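PDB 3FIQ: odorant-binding protein 1F from Rattus norvegicus, which binds a wide variety of chemical odorants in the nasal epithelium, as a secreted member of the lipocalin family. Local coordinates for residues T18-A23 with E144-L149; A37-M42 with L51-N56; G84-H89 with N102-E107. One frame throughout, in Å; residues are numbered along the deposited sequence.

Contact 1: T18-A23 with E144-L149; sequences TLYIVA and ENTQHL
Leu149 closes the tight end of this contact: its CD2 methyl touches Thr18 CG2 and Ile21 CD1, each at 3.7 Å, while its CB rests on the carbonyl oxygen of Thr18. All three side chains are buried. The backbone beside them is knit by Leu149 N to Leu19 O (3.0 Å) and by a reciprocal pair between Ile21 and Gln147, whose N to O distances are both 2.9 Å. These bonds mark the lipocalin pattern in which a short C-terminal strand, here residues 147-148, runs antiparallel along the end of the first barrel strand, residues 14-23. The Tyr20 and His148 side is looser and partly open to solvent. Their ring planes lie only 19° apart but are slid past each other, with centroids 4.7 Å apart, leaving His148 CD2 over one face of the tyrosine and Tyr20 OH over a face of the imidazole. His148 CG stands anti to the backbone N (chi1 -176°), which sets CG 3.7 Å from Tyr20 CE1. Tyr20 also leans on Lys129 and Leu132 of helix 126-138. Past Val22, whose CG2 packs against Thr146 OG1, hydrogen-bonded to Asn143 O, Asn145 ends the ladder with its side chain: ND2 donates to Ala23 O (3.0 Å) within both the amide and the carbonyl plane. Gln147 is bent at chi2, and its NE2 donates to Asn145 O, at 3.1 Å, while its OE1 accepts from Arg36.

Contact 2: A37-M42 with L51-N56; sequences AYFQHM and LKIIFN
Ile53 CG2 sits as a knob over the centre of the Phe39 ring, 3.9 Å from its centroid and 13° off the ring normal, so one methyl covers the middle of that face. The other branch of Ile53, CG1, lies against Met42 CG (4.0 Å), the two side chains running side by side in the same direction. Phe55 CB fits beside Phe39 CD1, and Phe55 CG lies between the backbone N and the carbonyl carbon (chi1 63°), 4.0 Å from Ala37 CB, and CD2 comes to within 3.6 Å of the same methyl. The strands are antiparallel, and their register slips at a classic beta bulge: Gln40 N (2.8 Å) and His41 N (3.2 Å) both donate to Ile54 O, from the same face of its carbonyl plane. On the opposite face of the sheet from Phe39 and Ile53, a water links His41 ND1 to Lys52 O, donating to the latter, and Gln40 OE1 touches Ile54 CG2, while Gln40 NE2 donates to Asn156. The hairpin takes its place in the barrel between strands 14-23 and 62-72, with Phe39 and Met42 reaching inward to Phe100 of strand 97-105.

Contact 3: G84-H89 with N102-E107; sequences GRNYFH and NVNVDE
The Tyr87 ring shows its edge to the facing strand: Val103 O lies near the ring plane, 3.6 Å from CD1, and Val105 CG2 near the same plane, 4.3 Å from CE1. The Phe88 ring also has an edge contact, with Asn102 ND2 near its plane, beside Phe88 CB, and it meets the Tyr78 ring with the two planes at about 15°. The amides of Asn86 and Asn104 lie side by side, 35° apart in plane. Asn104 ND2 donates to Asn86 OD1 at 2.9 Å from above the plane of that carbonyl, and also to Ser83 O; the acceptor OD1 lies in the amide plane of Asn104. These residues belong to the hairpin of strands 85-93 and 97-105 in the lipocalin barrel, where Asn86, Phe88, Asn102 and Asn104 share one face and Arg85, Tyr87, Val103 and Val105 the other. Two hydrogen-bonded pairs lace the strands, Arg85 with Val105 and Tyr87 with Val103, the shortest bond being Val105 N to Arg85 O at 2.8 Å. Asn86 ND2 donates to Thr80 O and Tyr82 O, so an alanine here would probably leave Asn104 ND2 without one of its acceptors and those two carbonyls without this donor. At the hairpin's open end Gly84 CA comes within 3.2 Å of Val105 O, a position where a side chain would clash with the facing backbone.

In the fold
All three contacts belong to one antiparallel barrel, their centres about 16 to 17 Å apart. Contact 1 joins contact 2 through Thr18, whose OG1 lies 2.7 Å from Ala37 O and 2.8 Å from Phe39 N in probable hydrogen bonds, tying strands 14-23 and 38-44. Contact 2 reaches contact 3 by apolar packing: Phe88 CZ is 4.0 Å from Ile53 CD1, probably within the barrel, where lipocalins hold their ligands. Contacts 1 and 3 do not touch, their nearest atoms being about 7 Å apart. A bound 1,2-ethanediol, probably from the crystallisation liquor, lies about 5 Å from the Ile54 side chain, on the face away from Phe39 and Ile53, and does not mark that interior.

Contact 1: T18-A23 with E144-L149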
loop_
_atom_site.group_PDB
_atom_site.type_symbol
_atom_site.label_atom_id
_atom_site.label_comp_id
_atom_site.label_asym_id
_atom_site.label_seq_id
_atom_site.Cartn_x
_atom_site.Cartn_y
_atom_site.Cartn_z
ATOM N N THR A 18 -2.102 1.065 7.426
ATOM C CA THR A 18 -1.888 -0.190 6.718
ATOM C C THR A 18 -2.306 -1.328 7.591
ATOM O O THR A 18 -1.771 -1.518 8.707
ATOM C CB THR A 18 -0.440 -0.364 6.360
ATOM O OG1 THR A 18 0.007 0.724 5.558
ATOM C CG2 THR A 18 -0.226 -1.669 5.552
ATOM N N LEU A 19 -3.190 -2.167 7.048
ATOM C CA LEU A 19 -3.624 -3.376 7.748
ATOM C C LEU A 19 -2.824 -4.607 7.397
ATOM O O LEU A 19 -2.364 -5.320 8.295
ATOM C CB LEU A 19 -5.107 -3.642 7.479
ATOM C CG LEU A 19 -6.091 -2.535 7.869
ATOM C CD1 LEU A 19 -7.535 -3.020 7.743
ATOM C CD2 LEU A 19 -5.852 -2.102 9.270
ATOM N N TYR A 20 -2.625 -4.868 6.085
ATOM C CA TYR A 20 -1.909 -6.023 5.633
ATOM C C TYR A 20 -1.081 -5.639 4.433
ATOM O O TYR A 20 -1.466 -4.766 3.658
ATOM C CB TYR A 20 -2.860 -7.148 5.173
ATOM C CG TYR A 20 -3.680 -7.776 6.285
ATOM C CD1 TYR A 20 -3.176 -8.870 6.980
ATOM C CD2 TYR A 20 -4.907 -7.277 6.626
ATOM C CE1 TYR A 20 -3.916 -9.405 8.046
ATOM C CE2 TYR A 20 -5.616 -7.787 7.702
ATOM C CZ TYR A 20 -5.160 -8.876 8.347
ATOM O OH TYR A 20 -5.903 -9.369 9.406
ATOM N N ILE A 21 0.066 -6.316 4.268
ATOM C CA ILE A 21 0.795 -6.241 3.005
ATOM C C ILE A 21 1.181 -7.643 2.608
ATOM O O ILE A 21 1.680 -8.386 3.424
ATOM C CB ILE A 21 2.098 -5.407 3.129
ATOM C CG1 ILE A 21 1.877 -4.067 3.767
ATOM C CG2 ILE A 21 2.759 -5.245 1.800
ATOM C CD1 ILE A 21 3.152 -3.273 4.027
ATOM N N VAL A 22 1.018 -8.018 1.332
ATOM C CA VAL A 22 1.511 -9.310 0.891
ATOM C C VAL A 22 2.346 -9.098 -0.367
ATOM O O VAL A 22 2.037 -8.225 -1.177
ATOM C CB VAL A 22 0.409 -10.269 0.692
ATOM C CG1 VAL A 22 -0.468 -9.872 -0.379
ATOM C CG2 VAL A 22 0.956 -11.716 0.472
ATOM N N ALA A 23 3.452 -9.804 -0.534
ATOM C CA ALA A 23 4.326 -9.542 -1.676
ATOM C C ALA A 23 5.028 -10.840 -2.078
ATOM O O ALA A 23 5.106 -11.739 -1.267
ATOM C CB ALA A 23 5.359 -8.492 -1.373
ATOM N N GLU A 144 1.386 -17.037 1.945
ATOM C CA GLU A 144 2.117 -17.302 3.174
ATOM C C GLU A 144 3.088 -16.175 3.456
ATOM O O GLU A 144 3.669 -16.146 4.522
ATOM C CB GLU A 144 2.869 -18.613 3.120
ATOM C CG GLU A 144 3.889 -18.646 2.080
ATOM C CD GLU A 144 3.436 -19.269 0.768
ATOM O OE1 GLU A 144 2.180 -19.243 0.395
ATOM O OE2 GLU A 144 4.407 -19.783 0.090
ATOM N N ASN A 145 3.250 -15.235 2.504
ATOM C CA ASN A 145 4.052 -14.048 2.791
ATOM C C ASN A 145 3.322 -12.896 3.416
ATOM O O ASN A 145 3.883 -11.824 3.595
ATOM C CB ASN A 145 4.765 -13.569 1.541
ATOM C CG ASN A 145 5.722 -14.589 0.972
ATOM O OD1 ASN A 145 6.052 -15.561 1.602
ATOM N ND2 ASN A 145 6.169 -14.337 -0.235
ATOM N N THR A 146 2.061 -13.110 3.755
ATOM C CA THR A 146 1.230 -12.031 4.251
ATOM C C THR A 146 1.685 -11.482 5.584
ATOM O O THR A 146 1.995 -12.246 6.490
ATOM C CB THR A 146 -0.181 -12.525 4.468
ATOM O OG1 THR A 146 -0.732 -12.928 3.200
ATOM C CG2 THR A 146 -1.113 -11.451 5.015
ATOM N N GLN A 147 1.771 -10.144 5.668
ATOM C CA GLN A 147 2.164 -9.449 6.899
ATOM C C GLN A 147 0.993 -8.644 7.421
ATOM O O GLN A 147 0.388 -7.872 6.704
ATOM C CB GLN A 147 3.268 -8.415 6.536
ATOM C CG GLN A 147 4.431 -8.979 5.802
ATOM C CD GLN A 147 5.307 -9.926 6.629
ATOM O OE1 GLN A 147 5.726 -9.580 7.716
ATOM N NE2 GLN A 147 5.572 -11.154 6.089
ATOM N N HIS A 148 0.624 -8.876 8.679
ATOM C CA HIS A 148 -0.357 -8.112 9.402
ATOM C C HIS A 148 0.386 -7.044 10.145
ATOM O O HIS A 148 1.196 -7.341 11.024
ATOM C CB HIS A 148 -1.026 -9.036 10.378
ATOM C CG HIS A 148 -2.142 -8.433 11.163
ATOM N ND1 HIS A 148 -2.421 -8.853 12.444
ATOM C CD2 HIS A 148 -3.095 -7.527 10.845
ATOM C CE1 HIS A 148 -3.471 -8.193 12.906
ATOM N NE2 HIS A 148 -3.935 -7.407 11.936
ATOM N N LEU A 149 0.152 -5.800 9.810
ATOM C CA LEU A 149 0.888 -4.681 10.376
ATOM C C LEU A 149 0.260 -4.073 11.621
ATOM O O LEU A 149 0.945 -3.302 12.340
ATOM C CB LEU A 149 1.157 -3.574 9.334
ATOM C CG LEU A 149 2.479 -3.726 8.555
ATOM C CD1 LEU A 149 2.532 -5.049 7.793
ATOM C CD2 LEU A 149 2.698 -2.598 7.627
#

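Contact 2: A37-M42 with L51-N56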
loop_
_atom_site.group_PDB
_atom_site.type_symbol
_atom_site.label_atom_id
_atom_site.label_comp_id
_atom_site.label_asym_id
_atom_site.label_seq_id
_atom_site.Cartn_x
_atom_site.Cartn_y
_atom_site.Cartn_z
ATOM N N ALA A 37 5.383 -0.411 4.555
ATOM C CA ALA A 37 4.929 0.954 4.746
ATOM C C ALA A 37 3.703 0.988 5.608
ATOM O O ALA A 37 2.665 0.350 5.262
ATOM C CB ALA A 37 4.545 1.529 3.425
ATOM N N TYR A 38 3.824 1.723 6.709
ATOM C CA TYR A 38 2.708 1.935 7.668
ATOM C C TYR A 38 2.052 3.273 7.268
ATOM O O TYR A 38 2.575 4.357 7.579
ATOM C CB TYR A 38 3.205 2.019 9.073
ATOM C CG TYR A 38 3.782 0.743 9.663
ATOM C CD1 TYR A 38 5.107 0.353 9.404
ATOM C CD2 TYR A 38 2.995 -0.093 10.470
ATOM C CE1 TYR A 38 5.609 -0.862 9.967
ATOM C CE2 TYR A 38 3.488 -1.250 11.016
ATOM C CZ TYR A 38 4.801 -1.632 10.753
ATOM O OH TYR A 38 5.329 -2.780 11.312
ATOM N N PHE A 39 0.951 3.195 6.511
ATOM C CA PHE A 39 0.334 4.442 6.019
ATOM C C PHE A 39 -0.039 5.308 7.188
ATOM O O PHE A 39 -0.365 4.831 8.278
ATOM C CB PHE A 39 -0.931 4.116 5.197
ATOM C CG PHE A 39 -0.635 3.849 3.700
ATOM C CD1 PHE A 39 0.542 3.271 3.264
ATOM C CD2 PHE A 39 -1.583 4.130 2.752
ATOM C CE1 PHE A 39 0.792 3.040 1.880
ATOM C CE2 PHE A 39 -1.331 3.875 1.398
ATOM C CZ PHE A 39 -0.173 3.320 0.978
ATOM N N GLN A 40 -0.007 6.607 6.921
ATOM C CA GLN A 40 -0.553 7.614 7.812
ATOM C C GLN A 40 -1.626 8.475 7.180
ATOM O O GLN A 40 -2.624 8.828 7.837
ATOM C CB GLN A 40 0.613 8.458 8.337
ATOM C CG GLN A 40 0.174 9.502 9.379
ATOM C CD GLN A 40 1.370 10.187 9.983
ATOM O OE1 GLN A 40 1.779 11.279 9.542
ATOM N NE2 GLN A 40 1.938 9.551 10.973
ATOM N N HIS A 41 -1.431 8.920 5.935
ATOM C CA HIS A 41 -2.328 9.913 5.345
ATOM C C HIS A 41 -2.233 9.890 3.860
ATOM O O HIS A 41 -1.166 9.591 3.312
ATOM C CB HIS A 41 -1.912 11.326 5.862
ATOM C CG HIS A 41 -2.915 12.419 5.640
ATOM N ND1 HIS A 41 -2.920 13.183 4.488
ATOM C CD2 HIS A 41 -3.975 12.857 6.394
ATOM C CE1 HIS A 41 -3.935 14.047 4.553
ATOM N NE2 HIS A 41 -4.555 13.899 5.697
ATOM N N MET A 42 -3.345 10.217 3.194
ATOM C CA MET A 42 -3.379 10.414 1.738
ATOM C C MET A 42 -4.053 11.690 1.407
ATOM O O MET A 42 -5.031 12.131 2.079
ATOM C CB MET A 42 -4.088 9.254 1.070
ATOM C CG MET A 42 -3.401 7.936 1.238
ATOM S SD MET A 42 -3.833 6.629 0.043
ATOM C CE MET A 42 -5.445 6.184 0.624
ATOM N N LEU A 51 -1.188 12.359 -6.060
ATOM C CA LEU A 51 -1.585 11.686 -4.801
ATOM C C LEU A 51 -0.424 11.633 -3.861
ATOM O O LEU A 51 0.537 10.868 -4.044
ATOM C CB LEU A 51 -2.074 10.249 -5.123
ATOM C CG LEU A 51 -2.417 9.333 -3.950
ATOM C CD1 LEU A 51 -3.484 9.890 -3.069
ATOM C CD2 LEU A 51 -2.930 8.007 -4.521
ATOM N N LYS A 52 -0.534 12.413 -2.777
ATOM C CA LYS A 52 0.500 12.428 -1.760
ATOM C C LYS A 52 0.201 11.411 -0.697
ATOM O O LYS A 52 -0.870 11.470 -0.067
ATOM C CB LYS A 52 0.526 13.815 -1.120
ATOM C CG LYS A 52 1.272 14.899 -1.909
ATOM C CD LYS A 52 0.485 15.495 -2.987
ATOM C CE LYS A 52 -0.783 16.244 -2.497
ATOM N NZ LYS A 52 -1.519 16.589 -3.744
ATOM N N ILE A 53 1.121 10.487 -0.462
ATOM C CA ILE A 53 0.939 9.488 0.572
ATOM C C ILE A 53 2.042 9.674 1.597
ATOM O O ILE A 53 3.197 9.638 1.270
ATOM C CB ILE A 53 0.982 8.079 -0.033
ATOM C CG1 ILE A 53 -0.114 7.894 -1.097
ATOM C CG2 ILE A 53 0.867 7.058 1.089
ATOM C CD1 ILE A 53 -0.018 6.528 -1.784
ATOM N N ILE A 54 1.655 9.838 2.866
ATOM C CA ILE A 54 2.618 9.932 3.972
ATOM C C ILE A 54 2.543 8.580 4.673
ATOM O O ILE A 54 1.436 8.056 4.956
ATOM C CB ILE A 54 2.258 11.053 4.947
ATOM C CG1 ILE A 54 2.389 12.389 4.215
ATOM C CG2 ILE A 54 3.180 11.007 6.181
ATOM C CD1 ILE A 54 1.835 13.591 5.010
ATOM N N PHE A 55 3.700 7.988 4.934
ATOM C CA PHE A 55 3.788 6.696 5.611
ATOM C C PHE A 55 5.042 6.630 6.449
ATOM O O PHE A 55 5.944 7.443 6.284
ATOM C CB PHE A 55 3.784 5.543 4.594
ATOM C CG PHE A 55 4.927 5.498 3.644
ATOM C CD1 PHE A 55 4.821 6.127 2.412
ATOM C CD2 PHE A 55 6.071 4.737 3.897
ATOM C CE1 PHE A 55 5.898 6.047 1.478
ATOM C CE2 PHE A 55 7.066 4.609 2.949
ATOM C CZ PHE A 55 7.007 5.289 1.754
ATOM N N ASN A 56 5.046 5.733 7.399
ATOM C CA ASN A 56 6.235 5.469 8.193
ATOM C C ASN A 56 6.808 4.128 7.854
ATOM O O ASN A 56 6.097 3.186 7.526
ATOM C CB ASN A 56 5.950 5.545 9.729
ATOM C CG ASN A 56 5.847 6.958 10.175
ATOM O OD1 ASN A 56 6.888 7.636 10.352
ATOM N ND2 ASN A 56 4.650 7.443 10.284
HETATM O O HOH W 1 -0.814 12.955 2.508
#

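Contact 3: G84-H89 with N102-E107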
loop_
_atom_site.group_PDB
_atom_site.type_symbol
_atom_site.label_atom_id
_atom_site.label_comp_id
_atom_site.label_asym_id
_atom_site.label_seq_id
_atom_site.Cartn_x
_atom_site.Cartn_y
_atom_site.Cartn_z
ATOM N N GLY A 84 13.424 2.519 -5.680
ATOM C CA GLY A 84 13.251 2.175 -7.058
ATOM C C GLY A 84 12.020 2.814 -7.625
ATOM O O GLY A 84 11.712 3.949 -7.243
ATOM N N ARG A 85 11.415 2.156 -8.595
ATOM C CA ARG A 85 10.284 2.738 -9.332
ATOM C C ARG A 85 9.016 1.950 -8.965
ATOM O O ARG A 85 9.067 0.712 -8.915
ATOM C CB ARG A 85 10.538 2.657 -10.861
ATOM C CG ARG A 85 9.421 3.327 -11.731
ATOM C CD ARG A 85 9.471 4.792 -11.534
ATOM N NE ARG A 85 8.766 5.553 -12.553
ATOM C CZ ARG A 85 8.569 6.856 -12.514
ATOM N NH1 ARG A 85 8.984 7.565 -11.471
ATOM N NH2 ARG A 85 7.875 7.448 -13.488
ATOM N N ASN A 86 7.871 2.632 -8.764
ATOM C CA ASN A 86 6.626 1.991 -8.387
ATOM C C ASN A 86 5.544 2.372 -9.377
ATOM O O ASN A 86 5.439 3.523 -9.777
ATOM C CB ASN A 86 6.224 2.423 -6.950
ATOM C CG ASN A 86 7.301 2.079 -5.978
ATOM O OD1 ASN A 86 7.349 0.979 -5.450
ATOM N ND2 ASN A 86 8.219 3.051 -5.751
ATOM N N TYR A 87 4.709 1.401 -9.626
ATOM C CA TYR A 87 3.539 1.470 -10.447
ATOM C C TYR A 87 2.358 0.884 -9.631
ATOM O O TYR A 87 2.290 -0.331 -9.398
ATOM C CB TYR A 87 3.734 0.649 -11.697
ATOM C CG TYR A 87 4.982 0.915 -12.453
ATOM C CD1 TYR A 87 6.144 0.233 -12.174
ATOM C CD2 TYR A 87 4.982 1.795 -13.501
ATOM C CE1 TYR A 87 7.296 0.465 -12.876
ATOM C CE2 TYR A 87 6.144 2.088 -14.223
ATOM C CZ TYR A 87 7.299 1.397 -13.904
ATOM O OH TYR A 87 8.444 1.600 -14.578
ATOM N N PHE A 88 1.459 1.755 -9.167
ATOM C CA PHE A 88 0.393 1.293 -8.311
ATOM C C PHE A 88 -0.988 1.688 -8.749
ATOM O O PHE A 88 -1.181 2.680 -9.438
ATOM C CB PHE A 88 0.684 1.656 -6.841
ATOM C CG PHE A 88 0.622 3.102 -6.482
ATOM C CD1 PHE A 88 1.762 3.914 -6.490
ATOM C CD2 PHE A 88 -0.590 3.635 -6.050
ATOM C CE1 PHE A 88 1.675 5.231 -6.089
ATOM C CE2 PHE A 88 -0.658 4.959 -5.651
ATOM C CZ PHE A 88 0.454 5.730 -5.633
ATOM N N HIS A 89 -1.979 0.873 -8.396
ATOM C CA HIS A 89 -3.350 1.185 -8.768
ATOM C C HIS A 89 -4.312 0.546 -7.771
ATOM O O HIS A 89 -3.912 -0.266 -6.941
ATOM C CB HIS A 89 -3.650 0.774 -10.243
ATOM C CG HIS A 89 -3.673 -0.702 -10.522
ATOM N ND1 HIS A 89 -2.547 -1.487 -10.601
ATOM C CD2 HIS A 89 -4.707 -1.531 -10.797
ATOM C CE1 HIS A 89 -2.887 -2.736 -10.891
ATOM N NE2 HIS A 89 -4.191 -2.791 -10.989
ATOM N N ASN A 102 0.775 -2.816 -6.173
ATOM C CA ASN A 102 1.989 -2.095 -6.533
ATOM C C ASN A 102 3.020 -3.061 -7.136
ATOM O O ASN A 102 3.148 -4.192 -6.721
ATOM C CB ASN A 102 2.620 -1.393 -5.336
ATOM C CG ASN A 102 3.860 -0.569 -5.714
ATOM O OD1 ASN A 102 4.957 -0.672 -5.025
ATOM N ND2 ASN A 102 3.762 0.223 -6.686
ATOM N N VAL A 103 3.685 -2.620 -8.202
ATOM C CA VAL A 103 4.847 -3.266 -8.740
ATOM C C VAL A 103 6.007 -2.317 -8.427
ATOM O O VAL A 103 6.036 -1.133 -8.841
ATOM C CB VAL A 103 4.768 -3.483 -10.259
ATOM C CG1 VAL A 103 6.058 -4.148 -10.700
ATOM C CG2 VAL A 103 3.532 -4.362 -10.514
ATOM N N ASN A 104 6.945 -2.819 -7.666
ATOM C CA ASN A 104 8.233 -2.114 -7.358
ATOM C C ASN A 104 9.338 -2.734 -8.097
ATOM O O ASN A 104 9.526 -3.978 -8.092
ATOM C CB ASN A 104 8.486 -2.179 -5.877
ATOM C CG ASN A 104 9.832 -1.660 -5.457
ATOM O OD1 ASN A 104 10.774 -2.438 -5.320
ATOM N ND2 ASN A 104 9.966 -0.333 -5.268
ATOM N N VAL A 105 10.115 -1.881 -8.808
ATOM C CA VAL A 105 11.352 -2.318 -9.451
ATOM C C VAL A 105 12.483 -1.652 -8.776
ATOM O O VAL A 105 12.632 -0.430 -8.833
ATOM C CB VAL A 105 11.342 -2.008 -10.940
ATOM C CG1 VAL A 105 12.601 -2.485 -11.589
ATOM C CG2 VAL A 105 10.060 -2.584 -11.600
ATOM N N ASP A 106 13.225 -2.429 -8.001
ATOM C CA ASP A 106 14.216 -1.833 -7.125
ATOM C C ASP A 106 15.432 -1.398 -7.879
ATOM O O ASP A 106 15.518 -1.581 -9.086
ATOM C CB ASP A 106 14.453 -2.665 -5.893
ATOM C CG ASP A 106 15.390 -3.837 -6.071
ATOM O OD1 ASP A 106 16.083 -3.919 -7.083
ATOM O OD2 ASP A 106 15.464 -4.688 -5.097
ATOM N N GLU A 107 16.324 -0.705 -7.191
ATOM C CA GLU A 107 17.516 -0.171 -7.893
ATOM C C GLU A 107 18.330 -1.229 -8.567
ATOM O O GLU A 107 19.076 -0.966 -9.553
ATOM C CB GLU A 107 18.394 0.613 -6.934
ATOM C CG GLU A 107 17.787 1.944 -6.511
ATOM C CD GLU A 107 18.816 2.915 -5.873
ATOM O OE1 GLU A 107 19.790 2.452 -5.219
ATOM O OE2 GLU A 107 18.645 4.144 -6.043
#